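Local coordinates for protein flavocytochrome C3 fumarate reductase (Shewanella frigidimarina, PDB 1QO8) that reduces fumarate to succinate in vitro, as a periplasmic flavocytochrome carrying one FAD and four covalently bound hemes c, and may serve in electron transport to iron(III), at residues Ile23-Thr26 and Asp27-His31; Phe475-Ala478 and Asp479-Asn483; Leu524-Gly528 and Glu529-Gly533. One frame throughout, in Å; residues are numbered along the deposited sequence.

Each contact is local, made within its own continuous run of chain; contacts 1 and 3 are built on type I beta turns, contact 2 on an irregular loop. Contact 3 is fully buried against the FAD, following strand 524-526 of the parallel FAD-binding sheet. Contact 1 is partly buried beside a heme in the cytochrome region, about 31 Å from contact 3 between centres. Contact 2 lies at the surface, about 58 Å centre to centre from contact 1, across the chain's centre. Both turns meet a cofactor: contact 1 is mainly apolar against the porphyrin face, with a carboxylate at the rim, contact 3 polar to ribityl and phosphate oxygens. Contact 2 relies on one arginine gripping its own loop.

Contact 1: residues Ile23-Thr26 and Asp27-His31; sequences IKVT and DSETH. With HEM (protoporphyrin IX containing Fe), chain F.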
loop_
_atom_site.group_PDB
_atom_site.type_symbol
_atom_site.label_atom_id
_atom_site.label_comp_id
_atom_site.label_asym_id
_atom_site.label_seq_id
_atom_site.Cartn_x
_atom_site.Cartn_y
_atom_site.Cartn_z
ATOM N N ILE A 23 -39.079 -24.792 9.366
ATOM C CA ILE A 23 -37.634 -24.831 9.127
ATOM C C ILE A 23 -37.121 -23.403 8.940
ATOM O O ILE A 23 -37.518 -22.692 8.018
ATOM C CB ILE A 23 -37.237 -25.742 7.963
ATOM C CG1 ILE A 23 -37.515 -27.167 8.390
ATOM C CG2 ILE A 23 -35.754 -25.521 7.585
ATOM C CD1 ILE A 23 -37.355 -28.314 7.443
ATOM N N LYS A 24 -36.342 -22.966 9.920
ATOM C CA LYS A 24 -35.735 -21.652 9.931
ATOM C C LYS A 24 -34.293 -21.747 10.497
ATOM O O LYS A 24 -34.052 -21.644 11.702
ATOM C CB LYS A 24 -36.556 -20.785 10.892
ATOM C CG LYS A 24 -36.126 -19.328 10.961
ATOM C CD LYS A 24 -36.824 -18.719 12.198
ATOM C CE LYS A 24 -36.641 -17.194 12.194
ATOM N NZ LYS A 24 -36.975 -16.761 10.801
ATOM N N VAL A 25 -33.316 -22.020 9.678
ATOM C CA VAL A 25 -31.988 -22.448 10.237
ATOM C C VAL A 25 -31.232 -21.199 10.614
ATOM O O VAL A 25 -31.166 -20.272 9.810
ATOM C CB VAL A 25 -31.287 -23.318 9.218
ATOM C CG1 VAL A 25 -29.933 -23.831 9.786
ATOM C CG2 VAL A 25 -32.210 -24.428 8.768
ATOM N N THR A 26 -30.786 -20.964 11.841
ATOM C CA THR A 26 -29.982 -19.804 12.132
ATOM C C THR A 26 -28.556 -19.879 11.516
ATOM O O THR A 26 -28.053 -20.918 11.081
ATOM C CB THR A 26 -29.801 -19.576 13.642
ATOM O OG1 THR A 26 -29.074 -20.718 14.177
ATOM C CG2 THR A 26 -31.202 -19.495 14.277
ATOM N N ASP A 27 -27.964 -18.698 11.360
ATOM C CA ASP A 27 -26.606 -18.597 10.776
ATOM C C ASP A 27 -25.617 -19.519 11.480
ATOM O O ASP A 27 -24.958 -20.258 10.758
ATOM C CB ASP A 27 -26.175 -17.124 10.765
ATOM C CG ASP A 27 -27.047 -16.437 9.697
ATOM O OD1 ASP A 27 -27.417 -16.979 8.645
ATOM O OD2 ASP A 27 -27.289 -15.250 9.933
ATOM N N SER A 28 -25.653 -19.556 12.813
ATOM C CA SER A 28 -24.788 -20.382 13.585
ATOM C C SER A 28 -25.271 -21.830 13.601
ATOM O O SER A 28 -24.541 -22.607 14.244
ATOM C CB SER A 28 -24.530 -19.935 15.008
ATOM O OG SER A 28 -24.296 -18.577 15.174
ATOM N N GLU A 29 -26.355 -22.253 12.954
ATOM C CA GLU A 29 -26.838 -23.641 13.025
ATOM C C GLU A 29 -26.933 -24.256 14.396
ATOM O O GLU A 29 -26.686 -25.448 14.698
ATOM C CB GLU A 29 -26.047 -24.503 12.027
ATOM C CG GLU A 29 -26.016 -23.829 10.626
ATOM C CD GLU A 29 -25.163 -24.539 9.617
ATOM O OE1 GLU A 29 -24.435 -25.542 9.925
ATOM O OE2 GLU A 29 -25.148 -24.230 8.399
ATOM N N THR A 30 -27.305 -23.455 15.383
ATOM C CA THR A 30 -27.254 -23.770 16.795
ATOM C C THR A 30 -28.121 -24.962 17.137
ATOM O O THR A 30 -27.712 -26.073 17.496
ATOM C CB THR A 30 -27.718 -22.499 17.562
ATOM O OG1 THR A 30 -26.842 -21.451 17.092
ATOM C CG2 THR A 30 -27.551 -22.618 19.064
ATOM N N HIS A 31 -29.414 -24.761 16.815
ATOM C CA HIS A 31 -30.431 -25.799 17.061
ATOM C C HIS A 31 -29.997 -27.073 16.433
ATOM O O HIS A 31 -30.068 -28.111 17.083
ATOM C CB HIS A 31 -31.820 -25.379 16.432
ATOM C CG HIS A 31 -32.876 -26.378 16.832
ATOM N ND1 HIS A 31 -33.430 -26.324 18.093
ATOM C CD2 HIS A 31 -33.424 -27.445 16.203
ATOM C CE1 HIS A 31 -34.301 -27.325 18.196
ATOM N NE2 HIS A 31 -34.333 -28.023 17.062
HETATM C CHA HEM F . -30.130 -26.659 6.072
HETATM C CHB HEM F . -34.465 -28.454 4.685
HETATM C CHC HEM F . -33.803 -32.476 7.300
HETATM C CHD HEM F . -29.482 -30.727 8.648
HETATM C C1A HEM F . -31.395 -26.818 5.523
HETATM C C2A HEM F . -32.065 -25.768 4.777
HETATM C C3A HEM F . -33.226 -26.295 4.388
HETATM C C4A HEM F . -33.326 -27.645 4.865
HETATM C CMA HEM F . -34.346 -25.664 3.544
HETATM C CAA HEM F . -31.515 -24.343 4.503
HETATM C CBA HEM F . -30.449 -23.986 3.507
HETATM C CGA HEM F . -30.115 -22.589 3.035
HETATM O O1A HEM F . -29.925 -22.508 1.758
HETATM O O2A HEM F . -29.995 -21.578 3.799
HETATM C C1B HEM F . -34.608 -29.730 5.174
HETATM C C2B HEM F . -35.642 -30.694 4.806
HETATM C C3B HEM F . -35.435 -31.827 5.487
HETATM C C4B HEM F . -34.306 -31.582 6.358
HETATM C CMB HEM F . -36.716 -30.416 3.729
HETATM C CAB HEM F . -36.158 -33.171 5.376
HETATM C CBB HEM F . -36.656 -33.850 4.317
HETATM C C1C HEM F . -32.587 -32.321 7.950
HETATM C C2C HEM F . -32.005 -33.242 8.906
HETATM C C3C HEM F . -30.831 -32.781 9.227
HETATM C C4C HEM F . -30.606 -31.536 8.544
HETATM C CMC HEM F . -32.707 -34.538 9.387
HETATM C CAC HEM F . -29.681 -33.384 10.099
HETATM C CBC HEM F . -29.371 -34.700 9.984
HETATM C C1D HEM F . -29.237 -29.504 8.064
HETATM C C2D HEM F . -28.067 -28.678 8.205
HETATM C C3D HEM F . -28.254 -27.591 7.478
HETATM C C4D HEM F . -29.586 -27.659 6.862
HETATM C CMD HEM F . -26.843 -29.118 9.063
HETATM C CAD HEM F . -27.323 -26.384 7.174
HETATM C CBD HEM F . -26.704 -26.635 5.759
HETATM C CGD HEM F . -26.120 -28.015 5.528
HETATM O O1D HEM F . -25.362 -28.459 6.446
HETATM O O2D HEM F . -26.379 -28.675 4.496
HETATM N NA HEM F . -32.217 -27.936 5.636
HETATM N NB HEM F . -33.809 -30.321 6.103
HETATM N NC HEM F . -31.721 -31.250 7.773
HETATM N ND HEM F . -30.129 -28.855 7.255
HETATM FE FE HEM F . -31.924 -29.648 6.657
HETATM O O HOH W 1 -30.765 -23.170 14.030
HETATM O O HOH W 2 -27.824 -18.822 16.827
#
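Val25 and Glu29, which touch through CG1 and CG at 4.0 Å, meet the heme at different parts of its flat ring. Over one face lie apolar tips: Val25 CG2 stands 4.1 Å from the meso carbon CHA, and on the same side Ile23 CD1 rests 3.8 Å from C1B. At the periphery comes the Glu29 carboxylate, whose OE2 is 3.3 Å from CAD, the first carbon of a propionate. Val25 manages both contacts because CG1 is anti to its backbone N (chi1 -178°), which turns CG2 to the porphyrin; it also packs on His19, an axial ligand of this heme's iron. The buried carboxylate of Glu29 is paired with Lys292 in a salt bridge and takes a hydrogen bond from Thr66, which probably favours its ionised form.

The backbone frame is a type I beta turn from Thr26 to Glu29, leading into helix 30-40 with Glu29 at the N-cap position. Its closing bond runs from Glu29 N to Thr26 O at 2.9 Å. Thr26 OG1, set between the backbone N and carbonyl carbon (chi1 63°), takes a weak bond of 3.5 Å from Thr30 N. One water accepts from Thr26 N at 3.1 Å and, weakly, from His31 N; another lies 2.8 Å from Thr30 OG1. Asp27, bonded to His293 N and Thr294, and Ser28, bonded to Leu269 N, tie this cytochrome turn to the flavoprotein-like region.

Contact 2: residues Phe475-Ala478 and Asp479-Asn483; sequences FGRA and DMPLN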
loop_
_atom_site.group_PDB
_atom_site.type_symbol
_atom_site.label_atom_id
_atom_site.label_comp_id
_atom_site.label_asym_id
_atom_site.label_seq_id
_atom_site.Cartn_x
_atom_site.Cartn_y
_atom_site.Cartn_z
ATOM N N PHE A 475 28.321 -25.943 -1.934
ATOM C CA PHE A 475 27.668 -24.795 -1.372
ATOM C C PHE A 475 28.233 -24.258 -0.084
ATOM O O PHE A 475 27.664 -23.243 0.398
ATOM C CB PHE A 475 26.109 -25.005 -1.174
ATOM C CG PHE A 475 25.449 -25.232 -2.511
ATOM C CD1 PHE A 475 25.259 -24.147 -3.367
ATOM C CD2 PHE A 475 25.152 -26.480 -2.960
ATOM C CE1 PHE A 475 24.702 -24.322 -4.631
ATOM C CE2 PHE A 475 24.580 -26.682 -4.199
ATOM C CZ PHE A 475 24.395 -25.599 -5.083
ATOM N N GLY A 476 29.312 -24.819 0.487
ATOM C CA GLY A 476 29.881 -24.097 1.638
ATOM C C GLY A 476 29.188 -24.434 2.939
ATOM O O GLY A 476 29.457 -23.727 3.923
ATOM N N ARG A 477 28.235 -25.406 3.007
ATOM C CA ARG A 477 27.646 -25.587 4.378
ATOM C C ARG A 477 28.780 -25.844 5.365
ATOM O O ARG A 477 29.481 -26.821 5.073
ATOM C CB ARG A 477 26.802 -26.862 4.249
ATOM C CG ARG A 477 26.050 -27.160 5.561
ATOM C CD ARG A 477 25.170 -28.420 5.241
ATOM N NE ARG A 477 24.503 -28.676 6.536
ATOM C CZ ARG A 477 23.300 -29.226 6.709
ATOM N NH1 ARG A 477 22.600 -29.672 5.644
ATOM N NH2 ARG A 477 22.872 -29.327 7.974
ATOM N N ALA A 478 28.987 -25.189 6.468
ATOM C CA ALA A 478 30.081 -25.385 7.389
ATOM C C ALA A 478 29.979 -26.609 8.306
ATOM O O ALA A 478 30.980 -27.105 8.886
ATOM C CB ALA A 478 30.158 -24.137 8.317
ATOM N N ASP A 479 28.736 -27.069 8.518
ATOM C CA ASP A 479 28.536 -28.117 9.535
ATOM C C ASP A 479 27.593 -29.131 8.936
ATOM O O ASP A 479 26.399 -28.867 8.620
ATOM C CB ASP A 479 28.097 -27.500 10.872
ATOM C CG ASP A 479 27.420 -28.610 11.708
ATOM O OD1 ASP A 479 27.926 -29.764 11.821
ATOM O OD2 ASP A 479 26.334 -28.344 12.284
ATOM N N MET A 480 28.121 -30.347 8.705
ATOM C CA MET A 480 27.435 -31.473 8.140
ATOM C C MET A 480 27.391 -32.708 9.046
ATOM O O MET A 480 28.173 -33.645 9.029
ATOM C CB MET A 480 27.925 -31.779 6.727
ATOM C CG MET A 480 28.065 -30.450 5.875
ATOM S SD MET A 480 28.807 -30.987 4.331
ATOM C CE MET A 480 30.468 -30.344 4.775
ATOM N N PRO A 481 26.281 -32.826 9.842
ATOM C CA PRO A 481 26.374 -33.700 11.007
ATOM C C PRO A 481 25.909 -35.052 10.593
ATOM O O PRO A 481 26.157 -35.949 11.388
ATOM C CB PRO A 481 25.655 -33.125 12.175
ATOM C CG PRO A 481 25.059 -31.849 11.628
ATOM C CD PRO A 481 25.582 -31.532 10.263
ATOM N N LEU A 482 25.387 -35.335 9.434
ATOM C CA LEU A 482 24.833 -36.681 9.272
ATOM C C LEU A 482 24.856 -36.788 7.779
ATOM O O LEU A 482 24.515 -35.829 7.107
ATOM C CB LEU A 482 23.286 -36.681 9.670
ATOM C CG LEU A 482 22.898 -36.613 11.143
ATOM C CD1 LEU A 482 21.346 -36.694 11.459
ATOM C CD2 LEU A 482 23.544 -37.777 11.915
ATOM N N ASN A 483 25.076 -37.948 7.267
ATOM C CA ASN A 483 24.974 -38.317 5.894
ATOM C C ASN A 483 23.640 -39.048 5.729
ATOM O O ASN A 483 22.893 -39.172 6.699
ATOM C CB ASN A 483 26.076 -39.413 5.775
ATOM C CG ASN A 483 25.563 -40.483 6.762
ATOM O OD1 ASN A 483 25.323 -40.188 7.948
ATOM N ND2 ASN A 483 25.312 -41.715 6.553
HETATM O O HOH W 3 23.832 -28.655 10.398
#
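Asp479 O is gripped by Arg477 NE at 2.8 Å and approached by a water at 3.1 Å that can donate to it. The NE-H bond is moderately bent, and NE arrives tilted 30° from the carbonyl plane. The same water accepts from Arg477 NH2 at 2.7 Å, lying in the guanidinium plane at its edge, so the water can bridge NH2 and the carbonyl that NE binds directly. The side chain gets there fully stretched: CG points away from the backbone N (chi1 -177°) and the chain stays extended to NE.

This loop joins helix 453-469 to strand 489-505, probably within the capping domain that stands away from the flavin domain in the open conformation. The arginine is buried although its neighbours Ala478 and Asp479 are exposed, and its far end reaches beyond the loop, NH1 donating to Ala380 O. Asp472 accepts from the backbone N-H groups of Phe475 and Arg477, pinning the chain just before the arginine's side chain leaves it.

Carbon atoms pack along the arginine. On its aliphatic part, Met480 CG lies 3.6 Å from Arg477 CD, while the bend at chi3 brings Met480 CE within 3.7 Å of the backbone Arg477 O. At the guanidinium, Pro481 CD is 4.2 Å from Arg477 NH2, the proline crossing the arginine at about a right angle. Tyr463 of helix 453-469 touches both Arg477 and Met480, seating the loop on that helix.

Contact 3: residues Leu524-Gly528 and Glu529-Gly533; sequences LFAAG and EVTGG. With FAD (flavin-adenine dinucleotide), chain G.
Backbone bonding comes first: Thr531 N donates to Gly528 O at 3.3 Å, closing a type I beta turn from Gly528 to Thr531.

Polar contacts with FAD come from the residue after the glycine. Glu529 N donates to O2P, on the flavin-side phosphate, at 2.9 Å. Gly528 CA comes 3.5 Å from O2P, so close that a CB would run into it. The Glu529 side chain, swung opposite the backbone N (chi1 -160°) and extended beyond CG, runs on to the ribityl chain, where OE1 accepts from FAD O3' at 2.8 Å; OE2 is held by Thr501 N. With an alanine here, the ribityl O3' hydroxyl would probably lose its acceptor and Thr501 N its mate, so that this part of the flavin chain could turn more freely.

Water bridging adds a second route to the phosphate. A single water donates to FAD O2P at 2.7 Å and to Ala527 O, and accepts from Val530 N at 3.1 Å. The site belongs to the Rossmann-type FAD domain: strand 524-526 runs parallel to strand 303-306 in its sheet, and its end delivers this turn to the cofactor.

Apolar packing is slight: Ala526 CB meets Val530 CG1 at 4.1 Å. Against the same Ala526 CB, at 3.8 Å, lies Thr531 OG1, a buried hydroxyl with no polar partner in the model. Ile507 and Val505 cover both Ala526 and Thr531.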
loop_
_atom_site.group_PDB
_atom_site.type_symbol
_atom_site.label_atom_id
_atom_site.label_comp_id
_atom_site.label_asym_id
_atom_site.label_seq_id
_atom_site.Cartn_x
_atom_site.Cartn_y
_atom_site.Cartn_z
ATOM N N LEU A 524 -15.447 3.606 15.443
ATOM C CA LEU A 524 -14.655 2.510 14.845
ATOM C C LEU A 524 -13.380 2.186 15.630
ATOM O O LEU A 524 -12.584 3.072 15.907
ATOM C CB LEU A 524 -14.177 2.823 13.434
ATOM C CG LEU A 524 -14.166 1.789 12.325
ATOM C CD1 LEU A 524 -13.020 1.932 11.346
ATOM C CD2 LEU A 524 -14.325 0.330 12.706
ATOM N N PHE A 525 -13.175 0.948 16.072
ATOM C CA PHE A 525 -11.987 0.539 16.850
ATOM C C PHE A 525 -11.360 -0.702 16.214
ATOM O O PHE A 525 -12.024 -1.346 15.402
ATOM C CB PHE A 525 -12.355 0.238 18.309
ATOM C CG PHE A 525 -13.012 1.425 19.006
ATOM C CD1 PHE A 525 -14.380 1.643 18.856
ATOM C CD2 PHE A 525 -12.263 2.321 19.711
ATOM C CE1 PHE A 525 -14.969 2.749 19.423
ATOM C CE2 PHE A 525 -12.858 3.447 20.296
ATOM C CZ PHE A 525 -14.231 3.642 20.161
ATOM N N ALA A 526 -10.147 -1.089 16.579
ATOM C CA ALA A 526 -9.559 -2.279 15.939
ATOM C C ALA A 526 -8.442 -2.807 16.855
ATOM O O ALA A 526 -7.889 -2.028 17.639
ATOM C CB ALA A 526 -9.080 -2.001 14.534
ATOM N N ALA A 527 -8.218 -4.098 16.769
ATOM C CA ALA A 527 -7.164 -4.777 17.513
ATOM C C ALA A 527 -6.665 -6.031 16.838
ATOM O O ALA A 527 -7.423 -6.664 16.085
ATOM C CB ALA A 527 -7.641 -5.104 18.936
ATOM N N GLY A 528 -5.349 -6.305 16.925
ATOM C CA GLY A 528 -4.868 -7.629 16.550
ATOM C C GLY A 528 -4.113 -7.486 15.230
ATOM O O GLY A 528 -3.782 -6.352 14.908
ATOM N N GLU A 529 -4.069 -8.527 14.379
ATOM C CA GLU A 529 -3.252 -8.408 13.161
ATOM C C GLU A 529 -3.914 -7.503 12.134
ATOM O O GLU A 529 -3.293 -7.140 11.096
ATOM C CB GLU A 529 -3.102 -9.779 12.487
ATOM C CG GLU A 529 -1.937 -9.960 11.492
ATOM C CD GLU A 529 -1.769 -11.395 11.088
ATOM O OE1 GLU A 529 -2.170 -12.356 11.859
ATOM O OE2 GLU A 529 -1.322 -11.687 9.948
ATOM N N VAL A 530 -5.238 -7.276 12.225
ATOM C CA VAL A 530 -5.904 -6.324 11.344
ATOM C C VAL A 530 -5.254 -4.932 11.308
ATOM O O VAL A 530 -5.323 -4.143 10.359
ATOM C CB VAL A 530 -7.412 -6.215 11.608
ATOM C CG1 VAL A 530 -7.775 -5.470 12.874
ATOM C CG2 VAL A 530 -8.017 -5.558 10.341
ATOM N N THR A 531 -4.606 -4.518 12.350
ATOM C CA THR A 531 -3.983 -3.250 12.686
ATOM C C THR A 531 -2.508 -3.234 12.283
ATOM O O THR A 531 -1.860 -4.274 12.155
ATOM C CB THR A 531 -4.155 -3.277 14.213
ATOM O OG1 THR A 531 -5.343 -2.583 14.693
ATOM C CG2 THR A 531 -2.937 -3.223 14.993
ATOM N N GLY A 532 -1.969 -2.051 11.936
ATOM C CA GLY A 532 -0.566 -1.974 11.525
ATOM C C GLY A 532 0.219 -1.220 12.557
ATOM O O GLY A 532 -0.463 -0.594 13.417
ATOM N N GLY A 533 1.520 -1.087 12.710
ATOM C CA GLY A 533 2.094 -0.272 13.752
ATOM C C GLY A 533 2.640 -0.915 15.016
ATOM O O GLY A 533 3.547 -0.346 15.664
HETATM P PA FAD G . -7.293 -14.086 14.046
HETATM O O1A FAD G . -6.987 -15.021 15.175
HETATM O O2A FAD G . -7.037 -14.436 12.762
HETATM O O5B FAD G . -8.863 -14.157 14.006
HETATM C C5B FAD G . -9.694 -13.252 13.169
HETATM C C4B FAD G . -11.211 -13.792 13.220
HETATM O O4B FAD G . -11.952 -12.806 12.349
HETATM C C3B FAD G . -11.361 -15.137 12.436
HETATM O O3B FAD G . -11.815 -16.239 13.084
HETATM C C2B FAD G . -11.950 -14.729 11.037
HETATM O O2B FAD G . -12.803 -15.723 10.417
HETATM C C1B FAD G . -12.830 -13.616 11.468
HETATM N N9A FAD G . -13.140 -12.671 10.387
HETATM C C8A FAD G . -12.329 -12.240 9.367
HETATM N N7A FAD G . -12.966 -11.490 8.511
HETATM C C5A FAD G . -14.274 -11.406 8.980
HETATM C C6A FAD G . -15.489 -10.800 8.443
HETATM N N6A FAD G . -15.535 -10.114 7.335
HETATM N N1A FAD G . -16.579 -10.935 9.239
HETATM C C2A FAD G . -16.605 -11.716 10.371
HETATM N N3A FAD G . -15.533 -12.327 10.924
HETATM C C4A FAD G . -14.422 -12.148 10.159
HETATM N N1 FAD G . 2.181 -14.999 17.123
HETATM C C2 FAD G . 2.679 -14.966 18.330
HETATM O O2 FAD G . 2.905 -14.013 19.000
HETATM N N3 FAD G . 3.033 -16.151 19.043
HETATM C C4 FAD G . 2.799 -17.345 18.369
HETATM O O4 FAD G . 3.117 -18.379 18.886
HETATM C C4X FAD G . 2.301 -17.347 16.996
HETATM N N5 FAD G . 2.144 -18.505 16.337
HETATM C C5X FAD G . 1.607 -18.530 15.094
HETATM C C6 FAD G . 1.455 -19.776 14.469
HETATM C C7 FAD G . 0.906 -19.836 13.211
HETATM C C7M FAD G . 0.707 -21.124 12.478
HETATM C C8 FAD G . 0.467 -18.609 12.594
HETATM C C8M FAD G . -0.199 -18.670 11.253
HETATM C C9 FAD G . 0.586 -17.393 13.216
HETATM C C9A FAD G . 1.149 -17.307 14.467
HETATM N N10 FAD G . 1.355 -16.116 15.190
HETATM C C10 FAD G . 1.911 -16.098 16.412
HETATM C "C1'" FAD G . 0.603 -14.879 14.808
HETATM C "C2'" FAD G . -0.621 -14.688 15.765
HETATM O "O2'" FAD G . -1.097 -16.070 15.897
HETATM C "C3'" FAD G . -1.708 -13.994 14.907
HETATM O "O3'" FAD G . -1.242 -12.725 14.429
HETATM C "C4'" FAD G . -2.794 -13.471 15.906
HETATM O "O4'" FAD G . -3.388 -14.694 16.437
HETATM C "C5'" FAD G . -3.884 -12.767 15.020
HETATM O "O5'" FAD G . -5.099 -12.648 15.997
HETATM P P FAD G . -6.380 -11.882 15.619
HETATM O O1P FAD G . -7.251 -11.979 16.851
HETATM O O2P FAD G . -5.910 -10.652 15.161
HETATM O O3P FAD G . -6.851 -12.579 14.439
HETATM O O HOH W 4 -7.319 -8.531 14.132
#